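Local coordinates for succinoglycan biosynthesis protein (Bacillus cereus ATCC 14579, PDB 2QGM) that is of unestablished function but belongs to the erythromycin esterase-like family and may take part in succinoglycan biosynthesis, at residues A[85-90]-A[142-147]; A[136-141]-A[349-354]; A[402-407]-A[426-431]. All coordinates share one frame; numbering follows the deposited sequence.

Interaction 1. Residues A[85-90]-A[142-147]; sequences GSSEIF and TDEIIA
Two helix starts meet in this buried contact of the erythromycin esterase-like fold: the first turn of helix 87-104 faces the first turn of helix 143-157, with Phe90 and Glu144 as the nearest backbone neighbours. Phe90 carries the largest share. Its CG stands anti to the carbonyl carbon (chi1 -71°), which aims the ring at the second helix, and Ile145 answers with the tip of its long branch: CD1 sits 3.9 Å from the centroid of the Phe90 ring, almost on the ring normal, a CH-pi contact over the middle of one face. A flat aromatic surface and an extended isoleucine branch suit such a buried seam. At the ring's root, Phe90 CB packs 3.7 Å from Glu144 CB, so the glutamate's aliphatic base belongs to the apolar layer while its chain, bent at chi2 (90°), turns the carboxylate back to Ser87. Glu144 OE2 is also hydrogen-bonded to His443 ND1, a second partner holding the carboxylate close to the chain's C-terminus. Thr142 N-caps its own helix, OG1 accepting from Ile145 N. Ser87, with OG anti to its backbone N, donates to the anti lone pair of Glu144 OE2 over 2.6 Å.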
loop_
_atom_site.group_PDB
_atom_site.type_symbol
_atom_site.label_atom_id
_atom_site.label_comp_id
_atom_site.label_asym_id
_atom_site.label_seq_id
_atom_site.Cartn_x
_atom_site.Cartn_y
_atom_site.Cartn_z
ATOM N N GLY A 85 1.367 12.074 4.122
ATOM C CA GLY A 85 1.152 13.445 3.693
ATOM C C GLY A 85 2.358 14.233 3.212
ATOM O O GLY A 85 2.407 15.451 3.392
ATOM N N SER A 86 3.324 13.553 2.604
ATOM C CA SER A 86 4.521 14.209 2.081
ATOM C C SER A 86 4.421 14.322 0.562
ATOM O O SER A 86 4.415 13.317 -0.140
ATOM C CB SER A 86 5.769 13.408 2.461
ATOM O OG SER A 86 5.932 13.375 3.871
ATOM N N SER A 87 4.351 15.548 0.053
ATOM C CA SER A 87 4.223 15.759 -1.389
ATOM C C SER A 87 5.250 15.018 -2.236
ATOM O O SER A 87 4.888 14.235 -3.118
ATOM C CB SER A 87 4.285 17.252 -1.732
ATOM O OG SER A 87 4.176 17.454 -3.130
ATOM N N GLU A 88 6.530 15.271 -1.978
ATOM C CA GLU A 88 7.603 14.642 -2.743
ATOM C C GLU A 88 7.629 13.128 -2.655
ATOM O O GLU A 88 8.100 12.469 -3.579
ATOM C CB GLU A 88 8.960 15.199 -2.311
ATOM C CG GLU A 88 9.086 16.706 -2.452
ATOM C CD GLU A 88 8.514 17.462 -1.267
ATOM O OE1 GLU A 88 7.887 16.826 -0.390
ATOM O OE2 GLU A 88 8.695 18.699 -1.209
ATOM N N ILE A 89 7.151 12.571 -1.545
ATOM C CA ILE A 89 7.123 11.117 -1.438
ATOM C C ILE A 89 6.056 10.561 -2.394
ATOM O O ILE A 89 6.329 9.628 -3.140
ATOM C CB ILE A 89 6.864 10.661 0.009
ATOM C CG1 ILE A 89 8.059 11.069 0.875
ATOM C CG2 ILE A 89 6.666 9.146 0.061
ATOM C CD1 ILE A 89 8.007 10.583 2.311
ATOM N N PHE A 90 4.856 11.141 -2.387
ATOM C CA PHE A 90 3.810 10.678 -3.296
ATOM C C PHE A 90 4.254 10.823 -4.758
ATOM O O PHE A 90 4.072 9.908 -5.567
ATOM C CB PHE A 90 2.500 11.462 -3.113
ATOM C CG PHE A 90 1.769 11.157 -1.829
ATOM C CD1 PHE A 90 1.799 9.881 -1.276
ATOM C CD2 PHE A 90 1.009 12.140 -1.200
ATOM C CE1 PHE A 90 1.084 9.589 -0.116
ATOM C CE2 PHE A 90 0.290 11.859 -0.040
ATOM C CZ PHE A 90 0.328 10.578 0.503
ATOM N N THR A 142 -5.136 13.770 -3.238
ATOM C CA THR A 142 -4.189 14.865 -3.424
ATOM C C THR A 142 -3.866 15.071 -4.893
ATOM O O THR A 142 -4.101 14.191 -5.714
ATOM C CB THR A 142 -2.867 14.587 -2.686
ATOM O OG1 THR A 142 -2.204 13.476 -3.304
ATOM C CG2 THR A 142 -3.131 14.263 -1.221
ATOM N N ASP A 143 -3.323 16.239 -5.224
ATOM C CA ASP A 143 -2.956 16.520 -6.608
ATOM C C ASP A 143 -1.897 15.522 -7.058
ATOM O O ASP A 143 -1.925 15.052 -8.197
ATOM C CB ASP A 143 -2.395 17.935 -6.758
ATOM C CG ASP A 143 -3.431 19.010 -6.491
ATOM O OD1 ASP A 143 -4.629 18.778 -6.775
ATOM O OD2 ASP A 143 -3.041 20.098 -6.021
ATOM N N GLU A 144 -0.975 15.200 -6.152
ATOM C CA GLU A 144 0.117 14.274 -6.442
ATOM C C GLU A 144 -0.377 12.888 -6.855
ATOM O O GLU A 144 0.051 12.354 -7.878
ATOM C CB GLU A 144 1.048 14.148 -5.223
ATOM C CG GLU A 144 1.771 15.447 -4.822
ATOM C CD GLU A 144 0.998 16.299 -3.817
ATOM O OE1 GLU A 144 -0.173 15.984 -3.532
ATOM O OE2 GLU A 144 1.564 17.291 -3.308
ATOM N N ILE A 145 -1.277 12.311 -6.063
ATOM C CA ILE A 145 -1.793 10.982 -6.364
ATOM C C ILE A 145 -2.754 10.983 -7.547
ATOM O O ILE A 145 -2.697 10.101 -8.398
ATOM C CB ILE A 145 -2.483 10.352 -5.111
ATOM C CG1 ILE A 145 -1.446 10.174 -4.005
ATOM C CG2 ILE A 145 -3.112 9.003 -5.462
ATOM C CD1 ILE A 145 -1.980 9.635 -2.689
ATOM N N ILE A 146 -3.628 11.980 -7.619
ATOM C CA ILE A 146 -4.567 12.049 -8.724
ATOM C C ILE A 146 -3.828 12.170 -10.047
ATOM O O ILE A 146 -4.277 11.648 -11.057
ATOM C CB ILE A 146 -5.540 13.214 -8.533
ATOM C CG1 ILE A 146 -6.408 12.924 -7.307
ATOM C CG2 ILE A 146 -6.393 13.394 -9.782
ATOM C CD1 ILE A 146 -7.279 14.064 -6.878
ATOM N N ALA A 147 -2.676 12.833 -10.029
ATOM C CA ALA A 147 -1.879 12.979 -11.242
ATOM C C ALA A 147 -1.428 11.601 -11.711
ATOM O O ALA A 147 -1.370 11.341 -12.910
ATOM C CB ALA A 147 -0.667 13.864 -10.980
#

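Interaction 2. Residues A[136-141]-A[349-354]; sequences LKLLYP and TLYSEY
Leu139 is the buried end of this contact and Leu138 its exposed end, and the Tyr351 side chain reaches both. On the tight side, Leu139 CG lies 3.8 Å from Tyr351 CE2, the two side chains crossing obliquely. Leu139 CD2 stands over one face of the Tyr351 ring, 4.2 Å above the plane and displaced toward the rim, while the same methyl meets Thr349 CG2 at 4.2 Å. That one methyl thus serves both the ring and the threonine, while CG and CD1 of Leu139 add contact along the CE2-CD2 side of the ring. Thr349 suits its position because its two branches divide the work: CG2, anti to the backbone N, supplies the apolar surface, whereas OG1 is hydrogen-bonded to Ser442 OG. Ile362 touches Leu138, Leu139 and Thr349, adding a further apolar surface beside them.

The leucines occupy the two central positions of a type II beta turn from Lys137 to Tyr140, closed by a 3.0 Å hydrogen bond from Tyr140 N to Lys137 O. Leu139 takes the third place with a positive phi of 91°, and the turn presents both side chains to residues 349-351, where strand 346-350 of a two-stranded antiparallel sheet runs out into a loop.

On the solvent side the exposed Leu138 contributes much less buried surface than Leu139. Leu138 crosses Tyr351 at about a right angle near the phenol end, its CB 3.8 Å from Tyr351 CZ. The outer methyl, Leu138 CD1, comes to 4.1 Å from Tyr351 CE1.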
loop_
_atom_site.group_PDB
_atom_site.type_symbol
_atom_site.label_atom_id
_atom_site.label_comp_id
_atom_site.label_asym_id
_atom_site.label_seq_id
_atom_site.Cartn_x
_atom_site.Cartn_y
_atom_site.Cartn_z
ATOM N N LEU A 136 -10.970 8.230 -3.586
ATOM C CA LEU A 136 -9.819 8.176 -2.688
ATOM C C LEU A 136 -10.201 8.744 -1.323
ATOM O O LEU A 136 -10.610 9.900 -1.222
ATOM C CB LEU A 136 -8.664 8.981 -3.279
ATOM C CG LEU A 136 -8.167 8.514 -4.649
ATOM C CD1 LEU A 136 -7.299 9.585 -5.276
ATOM C CD2 LEU A 136 -7.405 7.202 -4.497
ATOM N N LYS A 137 -10.074 7.938 -0.275
ATOM C CA LYS A 137 -10.432 8.406 1.055
ATOM C C LYS A 137 -9.437 9.446 1.561
ATOM O O LYS A 137 -8.250 9.383 1.250
ATOM C CB LYS A 137 -10.536 7.223 2.007
ATOM C CG LYS A 137 -11.546 6.165 1.550
ATOM C CD LYS A 137 -12.952 6.737 1.286
ATOM C CE LYS A 137 -13.151 7.167 -0.161
ATOM N NZ LYS A 137 -14.565 7.548 -0.446
ATOM N N LEU A 138 -9.934 10.398 2.349
ATOM C CA LEU A 138 -9.125 11.508 2.852
ATOM C C LEU A 138 -7.637 11.304 3.086
ATOM O O LEU A 138 -7.184 10.278 3.587
ATOM C CB LEU A 138 -9.771 12.114 4.096
ATOM C CG LEU A 138 -10.840 13.167 3.770
ATOM C CD1 LEU A 138 -11.375 13.777 5.055
ATOM C CD2 LEU A 138 -10.236 14.247 2.880
ATOM N N LEU A 139 -6.897 12.339 2.721
ATOM C CA LEU A 139 -5.448 12.398 2.787
ATOM C C LEU A 139 -4.950 11.896 1.446
ATOM O O LEU A 139 -3.930 12.357 0.960
ATOM C CB LEU A 139 -4.845 11.569 3.941
ATOM C CG LEU A 139 -5.041 12.021 5.401
ATOM C CD1 LEU A 139 -3.827 11.586 6.213
ATOM C CD2 LEU A 139 -5.185 13.536 5.503
ATOM N N TYR A 140 -5.684 10.973 0.825
ATOM C CA TYR A 140 -5.262 10.469 -0.479
ATOM C C TYR A 140 -5.748 11.234 -1.717
ATOM O O TYR A 140 -5.127 11.132 -2.774
ATOM C CB TYR A 140 -5.598 8.984 -0.618
ATOM C CG TYR A 140 -4.427 8.081 -0.283
ATOM C CD1 TYR A 140 -3.423 8.498 0.594
ATOM C CD2 TYR A 140 -4.319 6.814 -0.843
ATOM C CE1 TYR A 140 -2.343 7.674 0.901
ATOM C CE2 TYR A 140 -3.243 5.976 -0.540
ATOM C CZ TYR A 140 -2.257 6.418 0.332
ATOM O OH TYR A 140 -1.193 5.604 0.641
ATOM N N PRO A 141 -6.851 12.006 -1.617
ATOM C CA PRO A 141 -7.301 12.738 -2.812
ATOM C C PRO A 141 -6.429 13.983 -3.016
ATOM O O PRO A 141 -6.923 15.112 -2.960
ATOM C CB PRO A 141 -8.750 13.115 -2.479
ATOM C CG PRO A 141 -9.099 12.315 -1.276
ATOM C CD PRO A 141 -7.811 12.194 -0.518
ATOM N N THR A 349 1.139 16.657 5.768
ATOM C CA THR A 349 -0.308 16.743 5.911
ATOM C C THR A 349 -0.760 15.602 6.807
ATOM O O THR A 349 -0.268 14.481 6.681
ATOM C CB THR A 349 -1.005 16.571 4.554
ATOM O OG1 THR A 349 -0.567 17.593 3.648
ATOM C CG2 THR A 349 -2.517 16.642 4.722
ATOM N N LEU A 350 -1.690 15.887 7.710
ATOM C CA LEU A 350 -2.216 14.859 8.607
ATOM C C LEU A 350 -3.570 15.305 9.154
ATOM O O LEU A 350 -4.064 16.374 8.803
ATOM C CB LEU A 350 -1.232 14.580 9.759
ATOM C CG LEU A 350 -0.972 15.568 10.910
ATOM C CD1 LEU A 350 -1.026 17.000 10.403
ATOM C CD2 LEU A 350 -1.989 15.368 12.011
ATOM N N TYR A 351 -4.168 14.480 10.005
ATOM C CA TYR A 351 -5.463 14.797 10.599
ATOM C C TYR A 351 -5.404 15.665 11.851
ATOM O O TYR A 351 -5.526 16.887 11.780
ATOM C CB TYR A 351 -6.212 13.515 10.927
ATOM C CG TYR A 351 -7.041 12.999 9.786
ATOM C CD1 TYR A 351 -8.134 13.720 9.318
ATOM C CD2 TYR A 351 -6.746 11.781 9.185
ATOM C CE1 TYR A 351 -8.922 13.240 8.282
ATOM C CE2 TYR A 351 -7.523 11.289 8.145
ATOM C CZ TYR A 351 -8.613 12.025 7.699
ATOM O OH TYR A 351 -9.403 11.541 6.684
ATOM N N SER A 352 -5.233 15.025 13.003
ATOM C CA SER A 352 -5.175 15.750 14.272
ATOM C C SER A 352 -3.911 15.427 15.070
ATOM O O SER A 352 -3.208 14.457 14.775
ATOM C CB SER A 352 -6.415 15.435 15.110
ATOM O OG SER A 352 -7.594 15.851 14.437
ATOM N N GLU A 353 -3.640 16.246 16.084
ATOM C CA GLU A 353 -2.459 16.099 16.931
ATOM C C GLU A 353 -2.646 15.113 18.091
ATOM O O GLU A 353 -3.473 14.197 18.021
ATOM C CB GLU A 353 -2.054 17.468 17.487
ATOM C CG GLU A 353 -2.079 18.604 16.463
ATOM C CD GLU A 353 -1.287 18.301 15.202
ATOM O OE1 GLU A 353 -1.745 17.469 14.391
ATOM O OE2 GLU A 353 -0.198 18.886 15.031
ATOM N N TYR A 354 -1.874 15.310 19.158
ATOM C CA TYR A 354 -1.940 14.443 20.330
ATOM C C TYR A 354 -2.380 15.234 21.555
ATOM O O TYR A 354 -2.790 16.383 21.442
ATOM C CB TYR A 354 -0.566 13.828 20.590
ATOM C CG TYR A 354 -0.542 12.808 21.703
ATOM C CD1 TYR A 354 -1.238 11.606 21.588
ATOM C CD2 TYR A 354 0.214 13.025 22.849
ATOM C CE1 TYR A 354 -1.178 10.642 22.589
ATOM C CE2 TYR A 354 0.283 12.071 23.857
ATOM C CZ TYR A 354 -0.413 10.877 23.719
ATOM O OH TYR A 354 -0.337 9.920 24.709
#

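Interaction 3. Residues A[402-407]-A[426-431]; sequences KAKRPL and LLEQFD
Leu426 opens a short helix, 426-429, and the end of its side chain reaches Leu407 on strand 404-408. Its CG is anti to the backbone N (chi1 -163°), and Leu426 CD1 meets Leu407 CD1 at 3.7 Å, the two leucines crossing at about a right angle; branched apolar tips suit this buried end. Leu426 O accepts from both Gln429 N and Phe430 N, which ties the single turn together. Leu427, next along, lies beside Lys402 with both side chains pointing the same way: Lys402 CG, CE and NZ all line Leu427 CD2, with Lys402 NZ closest at 3.2 Å through the bend at chi4 (-66°). A long lysine suits this margin, its aliphatic chain covering a leucine. Glu428 stretches out, anti at chi1 and chi2, and its OE1 forms a long salt bridge of 3.4 Å with Lys404 NZ, a pairing of opposite charges at the outer margin. Gln429 lays its CB over the centre of one face of the Phe430 ring. Phe430, the first residue to leave helical geometry, swings that ring back to meet Leu407 tip to tip, Phe430 CE2 lying 4.1 Å from Leu407 CD2. Asp431 follows, salt-bridged to Lys312. The helical turn directly follows strand 421-425, the antiparallel partner of strand 404-408, and leads into strand 432-439 of the main sheet; helix 374-380 reaches Leu407 and Leu426 through Phe374, and helix 307-310 touches Phe430.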
loop_
_atom_site.group_PDB
_atom_site.type_symbol
_atom_site.label_atom_id
_atom_site.label_comp_id
_atom_site.label_asym_id
_atom_site.label_seq_id
_atom_site.Cartn_x
_atom_site.Cartn_y
_atom_site.Cartn_z
ATOM N N LYS A 402 21.930 -2.945 9.929
ATOM C CA LYS A 402 21.625 -4.146 10.704
ATOM C C LYS A 402 21.490 -3.856 12.196
ATOM O O LYS A 402 21.010 -4.693 12.964
ATOM C CB LYS A 402 22.710 -5.208 10.489
ATOM C CG LYS A 402 22.680 -5.868 9.114
ATOM C CD LYS A 402 23.828 -6.848 8.948
ATOM C CE LYS A 402 23.745 -7.591 7.620
ATOM N NZ LYS A 402 22.555 -8.488 7.557
ATOM N N ALA A 403 21.925 -2.672 12.607
ATOM C CA ALA A 403 21.853 -2.269 14.006
ATOM C C ALA A 403 20.472 -1.714 14.331
ATOM O O ALA A 403 19.710 -1.359 13.433
ATOM C CB ALA A 403 22.923 -1.216 14.292
ATOM N N LYS A 404 20.141 -1.649 15.618
ATOM C CA LYS A 404 18.850 -1.116 16.032
ATOM C C LYS A 404 18.964 0.363 16.368
ATOM O O LYS A 404 19.778 0.764 17.205
ATOM C CB LYS A 404 18.303 -1.878 17.244
ATOM C CG LYS A 404 17.840 -3.297 16.945
ATOM C CD LYS A 404 17.041 -3.862 18.114
ATOM C CE LYS A 404 16.627 -5.307 17.872
ATOM N NZ LYS A 404 15.885 -5.472 16.590
ATOM N N ARG A 405 18.145 1.170 15.703
ATOM C CA ARG A 405 18.138 2.613 15.911
ATOM C C ARG A 405 16.721 3.124 15.691
ATOM O O ARG A 405 15.889 2.430 15.110
ATOM C CB ARG A 405 19.071 3.296 14.909
ATOM C CG ARG A 405 20.517 2.812 14.929
ATOM C CD ARG A 405 21.312 3.443 16.062
ATOM N NE ARG A 405 22.751 3.236 15.895
ATOM C CZ ARG A 405 23.437 2.218 16.409
ATOM N NH1 ARG A 405 22.825 1.294 17.138
ATOM N NH2 ARG A 405 24.743 2.122 16.189
ATOM N N PRO A 406 16.427 4.348 16.152
ATOM C CA PRO A 406 15.080 4.889 15.963
ATOM C C PRO A 406 14.749 5.028 14.482
ATOM O O PRO A 406 15.596 5.443 13.685
ATOM C CB PRO A 406 15.149 6.243 16.662
ATOM C CG PRO A 406 16.168 6.008 17.749
ATOM C CD PRO A 406 17.235 5.230 17.013
ATOM N N LEU A 407 13.523 4.663 14.119
ATOM C CA LEU A 407 13.069 4.777 12.739
ATOM C C LEU A 407 11.781 5.581 12.762
ATOM O O LEU A 407 10.853 5.267 13.504
ATOM C CB LEU A 407 12.802 3.401 12.123
ATOM C CG LEU A 407 12.235 3.411 10.694
ATOM C CD1 LEU A 407 13.296 3.907 9.721
ATOM C CD2 LEU A 407 11.791 2.015 10.306
ATOM N N LEU A 426 16.897 -1.206 10.109
ATOM C CA LEU A 426 16.436 -0.798 8.782
ATOM C C LEU A 426 16.366 -1.966 7.799
ATOM O O LEU A 426 15.362 -2.121 7.112
ATOM C CB LEU A 426 17.334 0.311 8.230
ATOM C CG LEU A 426 16.719 1.088 7.059
ATOM C CD1 LEU A 426 15.532 1.935 7.533
ATOM C CD2 LEU A 426 17.793 1.970 6.441
ATOM N N LEU A 427 17.422 -2.779 7.732
ATOM C CA LEU A 427 17.443 -3.932 6.829
ATOM C C LEU A 427 16.349 -4.934 7.212
ATOM O O LEU A 427 15.783 -5.618 6.359
ATOM C CB LEU A 427 18.802 -4.632 6.881
ATOM C CG LEU A 427 18.858 -5.957 6.116
ATOM C CD1 LEU A 427 18.649 -5.710 4.616
ATOM C CD2 LEU A 427 20.191 -6.638 6.370
ATOM N N GLU A 428 16.071 -5.016 8.508
ATOM C CA GLU A 428 15.052 -5.911 9.040
ATOM C C GLU A 428 13.701 -5.603 8.406
ATOM O O GLU A 428 12.893 -6.502 8.159
ATOM C CB GLU A 428 14.968 -5.716 10.560
ATOM C CG GLU A 428 14.012 -6.639 11.293
ATOM C CD GLU A 428 13.915 -6.302 12.774
ATOM O OE1 GLU A 428 14.969 -6.064 13.400
ATOM O OE2 GLU A 428 12.789 -6.284 13.317
ATOM N N GLN A 429 13.472 -4.321 8.139
ATOM C CA GLN A 429 12.214 -3.860 7.571
ATOM C C GLN A 429 12.208 -3.691 6.059
ATOM O O GLN A 429 11.236 -4.058 5.399
ATOM C CB GLN A 429 11.830 -2.517 8.208
ATOM C CG GLN A 429 11.906 -2.524 9.724
ATOM C CD GLN A 429 10.933 -3.492 10.334
ATOM O OE1 GLN A 429 10.994 -3.781 11.539
ATOM N NE2 GLN A 429 10.018 -3.999 9.521
ATOM N N PHE A 430 13.293 -3.147 5.508
ATOM C CA PHE A 430 13.347 -2.878 4.075
ATOM C C PHE A 430 14.581 -3.395 3.339
ATOM O O PHE A 430 15.712 -3.257 3.816
ATOM C CB PHE A 430 13.256 -1.364 3.842
ATOM C CG PHE A 430 12.197 -0.667 4.673
ATOM C CD1 PHE A 430 10.850 -1.009 4.557
ATOM C CD2 PHE A 430 12.550 0.369 5.542
ATOM C CE1 PHE A 430 9.872 -0.329 5.288
ATOM C CE2 PHE A 430 11.581 1.055 6.277
ATOM C CZ PHE A 430 10.234 0.706 6.150
ATOM N N ASP A 431 14.370 -3.969 2.157
ATOM C CA ASP A 431 15.483 -4.462 1.348
ATOM C C ASP A 431 16.172 -3.234 0.754
ATOM O O ASP A 431 17.401 -3.149 0.702
ATOM C CB ASP A 431 14.972 -5.340 0.193
ATOM C CG ASP A 431 14.318 -6.626 0.668
ATOM O OD1 ASP A 431 14.925 -7.334 1.495
ATOM O OD2 ASP A 431 13.201 -6.940 0.201
#

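In the fold
Interactions 1 and 2 are neighbours, their centres about 12 Å apart and their segments alternating along the chain: 85-90, 136-141, 142-147, 349-354. The turn at 136-141 runs straight into helix 143-157, and a probable hydrogen bond between Gly85 O and Thr349 N, 3.0 Å long, ties the start of helix 87-104 to strand 346-350 of a small sheet. Interaction 3 comes later in the chain and stands apart, its centre about 26 and 27 Å from the other two. Strand 432-439 of the main sheet relates them: it follows segment 426-431, and its far end touches Ser86, Glu88 and Ile89. Interactions 1 and 2 thus form one continuous region, while interaction 3 joins the other small sheet to the main one.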